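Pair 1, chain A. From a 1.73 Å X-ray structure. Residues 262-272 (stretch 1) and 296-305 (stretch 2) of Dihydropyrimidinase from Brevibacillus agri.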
# COMPACT_ATOMS: atom_id res chain seq x y z
N GLU A 262 -8.27 -10.97 15.69
CA GLU A 262 -9.38 -11.85 15.95
C GLU A 262 -10.57 -11.32 15.15
O GLU A 262 -10.74 -10.10 15.03
CB GLU A 262 -9.74 -11.67 17.43
CG GLU A 262 -10.94 -12.46 17.93
CD GLU A 262 -11.26 -11.99 19.37
OE1 GLU A 262 -12.04 -11.00 19.52
OE2 GLU A 262 -10.65 -12.55 20.31
N THR A 263 -11.46 -12.22 14.67
CA THR A 263 -12.80 -11.71 14.29
C THR A 263 -13.87 -12.58 14.96
O THR A 263 -13.53 -13.40 15.83
CB THR A 263 -12.96 -11.54 12.77
OG1 THR A 263 -14.16 -10.77 12.49
CG2 THR A 263 -13.00 -12.93 12.08
N CYS A 264 -15.14 -12.32 14.67
CA CYS A 264 -16.23 -12.92 15.43
C CYS A 264 -17.31 -13.32 14.43
O CYS A 264 -17.42 -12.68 13.36
CB CYS A 264 -16.84 -11.90 16.40
SG CYS A 264 -15.63 -11.09 17.52
N PRO A 265 -18.15 -14.32 14.79
CA PRO A 265 -19.12 -14.81 13.82
C PRO A 265 -20.06 -13.71 13.34
O PRO A 265 -20.45 -13.71 12.17
CB PRO A 265 -19.92 -15.84 14.62
CG PRO A 265 -18.97 -16.32 15.70
CD PRO A 265 -18.13 -15.11 16.03
N GLN A 266 -20.45 -12.80 14.23
CA GLN A 266 -21.40 -11.70 13.84
C GLN A 266 -20.88 -10.83 12.71
O GLN A 266 -21.65 -10.37 11.86
CB GLN A 266 -21.84 -10.85 15.06
CG GLN A 266 -20.68 -10.17 15.89
CD GLN A 266 -20.10 -11.15 16.93
OE1 GLN A 266 -20.02 -12.36 16.69
NE2 GLN A 266 -19.66 -10.62 18.06
N TYR A 267 -19.56 -10.68 12.61
CA TYR A 267 -19.01 -9.82 11.55
C TYR A 267 -18.81 -10.59 10.26
O TYR A 267 -18.62 -10.00 9.22
CB TYR A 267 -17.71 -9.13 12.01
CG TYR A 267 -17.92 -8.36 13.29
CD1 TYR A 267 -17.29 -8.75 14.48
CD2 TYR A 267 -18.78 -7.24 13.31
CE1 TYR A 267 -17.52 -8.08 15.69
CE2 TYR A 267 -18.98 -6.53 14.49
CZ TYR A 267 -18.36 -6.94 15.68
OH TYR A 267 -18.57 -6.21 16.84
N LEU A 268 -18.84 -11.93 10.35
CA LEU A 268 -18.72 -12.81 9.18
C LEU A 268 -20.04 -13.01 8.42
O LEU A 268 -20.02 -13.17 7.21
CB LEU A 268 -18.07 -14.17 9.53
CG LEU A 268 -16.62 -14.04 10.05
CD1 LEU A 268 -16.18 -15.44 10.67
CD2 LEU A 268 -15.68 -13.59 8.92
N VAL A 269 -21.15 -13.04 9.15
CA VAL A 269 -22.40 -13.55 8.61
C VAL A 269 -23.56 -12.56 8.78
O VAL A 269 -24.64 -12.81 8.23
CB VAL A 269 -22.76 -14.97 9.21
CG1 VAL A 269 -23.25 -14.90 10.68
CG2 VAL A 269 -23.80 -15.67 8.40
N LEU A 270 -23.35 -11.50 9.56
CA LEU A 270 -24.37 -10.45 9.73
C LEU A 270 -23.88 -9.12 9.24
O LEU A 270 -22.69 -8.90 9.10
CB LEU A 270 -24.80 -10.32 11.20
CG LEU A 270 -25.36 -11.57 11.89
CD1 LEU A 270 -25.63 -11.29 13.38
CD2 LEU A 270 -26.68 -12.03 11.25
N ASP A 271 -24.83 -8.25 8.81
CA ASP A 271 -24.43 -6.97 8.22
C ASP A 271 -25.30 -5.82 8.73
O ASP A 271 -26.29 -6.07 9.42
CB ASP A 271 -24.40 -7.03 6.68
CG ASP A 271 -25.78 -7.03 6.07
OD1 ASP A 271 -26.38 -5.95 5.95
OD2 ASP A 271 -26.26 -8.11 5.73
N ILE A 272 -24.88 -4.58 8.44
CA ILE A 272 -25.39 -3.38 9.07
C ILE A 272 -26.91 -3.30 8.85
O ILE A 272 -27.61 -2.71 9.65
CB ILE A 272 -24.70 -2.15 8.45
CG1 ILE A 272 -25.07 -0.85 9.20
CG2 ILE A 272 -24.98 -2.04 6.90
CD1 ILE A 272 -24.32 0.38 8.68
N ASN A 296 -17.71 -6.16 3.62
CA ASN A 296 -16.61 -6.39 4.57
C ASN A 296 -16.43 -7.85 4.93
O ASN A 296 -15.32 -8.27 5.29
CB ASN A 296 -16.76 -5.53 5.84
CG ASN A 296 -16.50 -4.09 5.58
OD1 ASN A 296 -15.34 -3.65 5.55
ND2 ASN A 296 -17.58 -3.33 5.30
N GLN A 297 -17.52 -8.64 4.88
CA GLN A 297 -17.47 -10.03 5.38
C GLN A 297 -16.43 -10.79 4.58
O GLN A 297 -15.64 -11.56 5.15
CB GLN A 297 -18.82 -10.72 5.19
CG GLN A 297 -19.92 -10.09 6.08
CD GLN A 297 -21.29 -10.63 5.75
OE1 GLN A 297 -21.46 -11.36 4.75
NE2 GLN A 297 -22.27 -10.30 6.59
N ASP A 298 -16.48 -10.66 3.25
CA ASP A 298 -15.54 -11.49 2.46
C ASP A 298 -14.08 -11.12 2.67
O ASP A 298 -13.18 -11.98 2.53
CB ASP A 298 -15.90 -11.56 0.97
CG ASP A 298 -16.96 -12.66 0.68
OD1 ASP A 298 -17.67 -12.50 -0.33
OD2 ASP A 298 -17.10 -13.66 1.46
N VAL A 299 -13.83 -9.84 2.96
CA VAL A 299 -12.47 -9.42 3.32
C VAL A 299 -12.03 -10.10 4.64
O VAL A 299 -10.89 -10.57 4.74
CB VAL A 299 -12.38 -7.90 3.43
CG1 VAL A 299 -10.89 -7.46 3.75
CG2 VAL A 299 -12.81 -7.20 2.08
N LEU A 300 -12.93 -10.19 5.62
CA LEU A 300 -12.63 -10.98 6.86
C LEU A 300 -12.36 -12.48 6.58
O LEU A 300 -11.38 -13.07 7.10
CB LEU A 300 -13.77 -10.84 7.89
CG LEU A 300 -14.01 -9.41 8.37
CD1 LEU A 300 -15.29 -9.39 9.20
CD2 LEU A 300 -12.83 -8.85 9.22
N TRP A 301 -13.18 -13.09 5.74
CA TRP A 301 -12.99 -14.50 5.41
C TRP A 301 -11.66 -14.68 4.71
O TRP A 301 -10.93 -15.60 5.04
CB TRP A 301 -14.11 -15.02 4.48
CG TRP A 301 -15.45 -15.37 5.18
CD1 TRP A 301 -16.70 -14.81 4.93
CD2 TRP A 301 -15.66 -16.38 6.14
NE1 TRP A 301 -17.66 -15.43 5.70
CE2 TRP A 301 -17.04 -16.40 6.46
CE3 TRP A 301 -14.81 -17.32 6.77
CZ2 TRP A 301 -17.58 -17.31 7.35
CZ3 TRP A 301 -15.35 -18.18 7.68
CH2 TRP A 301 -16.72 -18.20 7.95
N SER A 302 -11.36 -13.79 3.77
CA SER A 302 -10.04 -13.83 3.06
C SER A 302 -8.88 -13.73 4.06
O SER A 302 -7.85 -14.38 3.90
CB SER A 302 -9.92 -12.65 2.09
OG SER A 302 -10.71 -12.87 0.95
N ALA A 303 -9.04 -12.87 5.06
CA ALA A 303 -7.96 -12.63 6.01
C ALA A 303 -7.75 -13.87 6.86
O ALA A 303 -6.61 -14.21 7.21
CB ALA A 303 -8.31 -11.38 6.91
N LEU A 304 -8.84 -14.54 7.25
CA LEU A 304 -8.70 -15.85 7.96
C LEU A 304 -8.04 -16.90 7.05
O LEU A 304 -7.10 -17.59 7.48
CB LEU A 304 -10.10 -16.37 8.41
CG LEU A 304 -10.73 -15.50 9.53
CD1 LEU A 304 -12.20 -15.97 9.72
CD2 LEU A 304 -9.99 -15.72 10.89
N LYS A 305 -8.53 -17.03 5.82
CA LYS A 305 -7.96 -18.01 4.88
C LYS A 305 -6.45 -17.79 4.66
O LYS A 305 -5.64 -18.75 4.66
CB LYS A 305 -8.64 -17.89 3.53
CG LYS A 305 -8.08 -18.91 2.51
CD LYS A 305 -8.83 -18.83 1.18
CE LYS A 305 -8.73 -17.43 0.53
NZ LYS A 305 -9.23 -17.46 -0.95
O HOH W 1 -20.29 -14.41 4.82
O HOH W 2 -25.14 -10.53 5.88

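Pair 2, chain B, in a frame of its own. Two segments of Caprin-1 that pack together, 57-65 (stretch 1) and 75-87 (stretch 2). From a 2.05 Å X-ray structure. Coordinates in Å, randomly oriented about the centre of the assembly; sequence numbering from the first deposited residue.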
# COMPACT_ATOMS: atom_id res chain seq x y z
N GLU B 57 -9.92 -7.74 11.80
CA GLU B 57 -11.09 -7.27 11.07
C GLU B 57 -10.75 -6.12 10.13
O GLU B 57 -11.22 -6.09 8.99
CB GLU B 57 -12.22 -6.89 12.02
CG GLU B 57 -12.82 -8.09 12.74
CD GLU B 57 -13.38 -9.10 11.75
OE1 GLU B 57 -14.16 -8.68 10.86
OE2 GLU B 57 -13.03 -10.29 11.84
N PHE B 58 -9.95 -5.18 10.61
CA PHE B 58 -9.54 -4.05 9.78
C PHE B 58 -8.70 -4.53 8.60
O PHE B 58 -8.83 -4.01 7.48
CB PHE B 58 -8.75 -3.03 10.59
CG PHE B 58 -8.48 -1.74 9.84
CD1 PHE B 58 -9.49 -0.81 9.67
CD2 PHE B 58 -7.23 -1.48 9.30
CE1 PHE B 58 -9.26 0.38 8.98
CE2 PHE B 58 -6.99 -0.30 8.61
CZ PHE B 58 -8.00 0.63 8.45
N TYR B 59 -7.86 -5.53 8.85
CA TYR B 59 -7.02 -6.12 7.82
C TYR B 59 -7.84 -6.58 6.62
O TYR B 59 -7.47 -6.35 5.47
CB TYR B 59 -6.28 -7.33 8.39
CG TYR B 59 -5.43 -8.07 7.37
CD1 TYR B 59 -4.42 -7.42 6.67
CD2 TYR B 59 -5.69 -9.40 7.06
CE1 TYR B 59 -3.65 -8.10 5.73
CE2 TYR B 59 -4.95 -10.08 6.11
CZ TYR B 59 -3.93 -9.42 5.45
OH TYR B 59 -3.18 -10.10 4.51
N LYS B 60 -8.97 -7.23 6.90
CA LYS B 60 -9.88 -7.71 5.86
C LYS B 60 -10.43 -6.56 5.01
O LYS B 60 -10.64 -6.70 3.81
CB LYS B 60 -11.02 -8.52 6.49
CG LYS B 60 -10.54 -9.70 7.32
CD LYS B 60 -11.64 -10.74 7.54
CE LYS B 60 -12.78 -10.19 8.37
NZ LYS B 60 -13.65 -11.27 8.92
N LEU B 61 -10.67 -5.42 5.66
CA LEU B 61 -11.24 -4.25 4.98
C LEU B 61 -10.26 -3.55 4.05
O LEU B 61 -10.66 -3.02 3.01
CB LEU B 61 -11.76 -3.26 6.01
CG LEU B 61 -12.86 -3.81 6.93
CD1 LEU B 61 -13.32 -2.72 7.87
CD2 LEU B 61 -14.02 -4.35 6.09
N VAL B 62 -8.99 -3.52 4.42
CA VAL B 62 -8.02 -2.78 3.63
C VAL B 62 -7.20 -3.67 2.71
O VAL B 62 -6.52 -3.17 1.81
CB VAL B 62 -7.12 -1.88 4.50
CG1 VAL B 62 -7.97 -0.85 5.21
CG2 VAL B 62 -6.33 -2.71 5.51
N ASP B 63 -7.27 -4.98 2.92
CA ASP B 63 -6.62 -5.92 2.01
C ASP B 63 -7.63 -6.96 1.54
O ASP B 63 -7.49 -8.15 1.83
CB ASP B 63 -5.43 -6.58 2.73
CG ASP B 63 -4.55 -7.38 1.79
OD1 ASP B 63 -4.55 -7.10 0.58
OD2 ASP B 63 -3.82 -8.26 2.28
N PRO B 64 -8.65 -6.52 0.78
CA PRO B 64 -9.71 -7.46 0.42
C PRO B 64 -9.26 -8.51 -0.59
O PRO B 64 -8.41 -8.23 -1.43
CB PRO B 64 -10.79 -6.55 -0.20
CG PRO B 64 -10.03 -5.36 -0.72
CD PRO B 64 -8.90 -5.17 0.25
N GLU B 65 -9.83 -9.70 -0.48
CA GLU B 65 -9.64 -10.70 -1.51
C GLU B 65 -10.30 -10.20 -2.78
O GLU B 65 -11.29 -9.47 -2.74
CB GLU B 65 -10.25 -12.05 -1.11
CG GLU B 65 -9.59 -12.72 0.09
CD GLU B 65 -8.13 -13.08 -0.15
OE1 GLU B 65 -7.63 -12.93 -1.29
OE2 GLU B 65 -7.48 -13.53 0.81
N GLN B 75 -12.16 -2.39 -7.03
CA GLN B 75 -11.81 -3.31 -5.95
C GLN B 75 -11.34 -2.62 -4.67
O GLN B 75 -11.61 -3.09 -3.57
CB GLN B 75 -10.75 -4.30 -6.43
CG GLN B 75 -10.29 -5.31 -5.37
CD GLN B 75 -11.41 -6.23 -4.92
OE1 GLN B 75 -11.82 -7.13 -5.65
NE2 GLN B 75 -11.90 -6.01 -3.70
N TYR B 76 -10.63 -1.51 -4.82
CA TYR B 76 -10.01 -0.88 -3.66
C TYR B 76 -10.58 0.47 -3.28
O TYR B 76 -9.97 1.22 -2.52
CB TYR B 76 -8.50 -0.78 -3.89
CG TYR B 76 -7.84 -2.13 -3.96
CD1 TYR B 76 -7.58 -2.84 -2.80
CD2 TYR B 76 -7.47 -2.70 -5.17
CE1 TYR B 76 -6.97 -4.07 -2.84
CE2 TYR B 76 -6.86 -3.93 -5.22
CZ TYR B 76 -6.62 -4.61 -4.05
OH TYR B 76 -6.01 -5.84 -4.07
N GLU B 77 -11.77 0.79 -3.81
CA GLU B 77 -12.42 2.04 -3.47
C GLU B 77 -12.69 2.11 -1.96
O GLU B 77 -12.25 3.04 -1.28
CB GLU B 77 -13.70 2.22 -4.28
CG GLU B 77 -14.52 3.44 -3.89
CD GLU B 77 -13.88 4.75 -4.33
OE1 GLU B 77 -13.05 4.74 -5.26
OE2 GLU B 77 -14.21 5.80 -3.73
N HIS B 78 -13.39 1.11 -1.42
CA HIS B 78 -13.68 1.08 0.01
C HIS B 78 -12.42 1.03 0.87
O HIS B 78 -12.32 1.76 1.87
CB HIS B 78 -14.59 -0.10 0.37
CG HIS B 78 -16.01 0.08 -0.08
ND1 HIS B 78 -16.52 1.29 -0.47
CD2 HIS B 78 -17.03 -0.81 -0.19
CE1 HIS B 78 -17.79 1.15 -0.81
NE2 HIS B 78 -18.12 -0.12 -0.65
N ALA B 79 -11.47 0.18 0.49
CA ALA B 79 -10.21 0.05 1.21
C ALA B 79 -9.48 1.38 1.31
O ALA B 79 -8.89 1.69 2.36
CB ALA B 79 -9.32 -1.01 0.55
N SER B 80 -9.47 2.13 0.22
CA SER B 80 -8.79 3.43 0.19
C SER B 80 -9.39 4.39 1.23
O SER B 80 -8.66 5.14 1.89
CB SER B 80 -8.83 4.06 -1.21
OG SER B 80 -10.13 4.45 -1.60
N ILE B 81 -10.71 4.36 1.35
CA ILE B 81 -11.42 5.18 2.33
C ILE B 81 -11.16 4.73 3.77
O ILE B 81 -10.95 5.56 4.66
CB ILE B 81 -12.93 5.24 2.01
CG1 ILE B 81 -13.14 5.86 0.62
CG2 ILE B 81 -13.69 6.02 3.07
CD1 ILE B 81 -14.56 5.72 0.09
N HIS B 82 -11.18 3.42 4.00
CA HIS B 82 -10.83 2.85 5.30
C HIS B 82 -9.43 3.28 5.75
O HIS B 82 -9.23 3.68 6.89
CB HIS B 82 -10.88 1.33 5.25
CG HIS B 82 -12.27 0.77 5.15
ND1 HIS B 82 -13.29 1.16 6.00
CD2 HIS B 82 -12.80 -0.15 4.31
CE1 HIS B 82 -14.39 0.50 5.67
NE2 HIS B 82 -14.12 -0.30 4.66
N LEU B 83 -8.47 3.19 4.83
CA LEU B 83 -7.10 3.59 5.12
C LEU B 83 -7.02 5.08 5.46
O LEU B 83 -6.36 5.47 6.42
CB LEU B 83 -6.20 3.29 3.93
CG LEU B 83 -5.78 1.83 3.78
CD1 LEU B 83 -5.01 1.63 2.49
CD2 LEU B 83 -4.96 1.39 4.98
N TRP B 84 -7.68 5.90 4.64
CA TRP B 84 -7.66 7.34 4.85
C TRP B 84 -8.29 7.72 6.18
O TRP B 84 -7.75 8.56 6.92
CB TRP B 84 -8.37 8.07 3.70
CG TRP B 84 -8.15 9.55 3.76
CD1 TRP B 84 -7.09 10.25 3.24
CD2 TRP B 84 -9.01 10.52 4.37
NE1 TRP B 84 -7.24 11.59 3.50
CE2 TRP B 84 -8.41 11.78 4.19
CE3 TRP B 84 -10.23 10.44 5.05
CZ2 TRP B 84 -8.98 12.96 4.67
CZ3 TRP B 84 -10.79 11.61 5.52
CH2 TRP B 84 -10.17 12.85 5.33
N ASP B 85 -9.44 7.12 6.48
CA ASP B 85 -10.12 7.36 7.74
C ASP B 85 -9.26 6.97 8.95
O ASP B 85 -9.28 7.65 9.97
CB ASP B 85 -11.45 6.60 7.79
CG ASP B 85 -12.52 7.23 6.91
OD1 ASP B 85 -12.34 8.39 6.51
OD2 ASP B 85 -13.54 6.56 6.62
N LEU B 86 -8.53 5.87 8.84
CA LEU B 86 -7.64 5.46 9.93
C LEU B 86 -6.54 6.49 10.17
O LEU B 86 -6.28 6.88 11.31
CB LEU B 86 -7.04 4.08 9.71
CG LEU B 86 -6.13 3.70 10.89
CD1 LEU B 86 -6.50 2.39 11.50
CD2 LEU B 86 -4.67 3.70 10.47
N LEU B 87 -5.89 6.92 9.09
CA LEU B 87 -4.82 7.92 9.17
C LEU B 87 -5.31 9.22 9.81
O LEU B 87 -4.56 9.88 10.53
CB LEU B 87 -4.25 8.18 7.78
CG LEU B 87 -3.61 6.92 7.19
CD1 LEU B 87 -3.37 7.06 5.70
CD2 LEU B 87 -2.31 6.63 7.90
O HOH W 3 -6.09 -7.00 -1.71
O HOH W 4 -8.06 -7.97 -4.21

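The sharpest difference lies at the point of closest backbone approach, where Gln A297 of pair 1 superposes on Ala B79 of pair 2. Gln A297 extends (chi1 m, chi2 t) along the end of the short helix and donates a weak hydrogen bond from NE2 to Leu A270 O (2.9 Å), a carbonyl just past the helix. Ala B79 has only a methyl to offer: its CB lies 3.4 Å from Leu B61 O and its CA 3.6 Å from the same oxygen, a CA-H...O contact. No hydrogen bond crosses directly between the stretches of pair 2.

The frame around this site is shared. Fourteen central residues superpose with an RMSD of 0.6 Å; in each pair a short helical segment meets a longer helix, at 121° with axes 8.5 Å apart in pair 1, and at 131° and 9.1 Å in pair 2. The nearest CA atoms belong to matched positions, Leu A268 and Gln A297 (4.9 Å) against Val B62 and Ala B79 (4.3 Å), although the axes of pair 2 are the farther apart.

Leu A268, matched by Val B62, fills the centre of pair 1. Its side chain sits as a knob among Gln A297, Leu A300, Trp A301 and Leu A304; CD2 reaches Leu A300 CB at 3.5 Å and lies over the face of the five-membered ring of Trp A301, 3.9 Å from its centroid. The shorter Val B62 meets matched partners of different shape, its CG1 touching His B82 CB at 3.6 Å and Leu B83 CG at 3.7 Å.

At the next matched pair, Tyr A267 CB packs on Leu A300 CD1 (3.7 Å), whereas Leu B61 CB lies over the imidazole face of His B82, 4.1 Å from the ring centroid. Leu A304 and Leu B86 also match, yet their neighbours differ: Leu A304 CD1 meets Thr A263 CG2 at 3.9 Å, while Leu B86 CD1 covers one face of the Phe B58 ring, 4.2 Å from its centroid.

After the helix, Leu A270 matches Pro B64. The proline packs its CD against Ala B79 CB (4.2 Å), at the position matched by Gln A297, and against Tyr B76 CE1 (3.8 Å), so apolar contacts stand where pair 1 has the Gln A297 to Leu A270 hydrogen bond. Water supplements both junctions. In pair 1, water 1 lies 2.7 Å from Leu A268 O and accepts from Trp A301 NE1 (3.0 Å). In pair 2, water 3 accepts from Tyr B76 OH (2.6 Å) and donates to Pro B64 O (2.6 Å), linking the stretches through solvent.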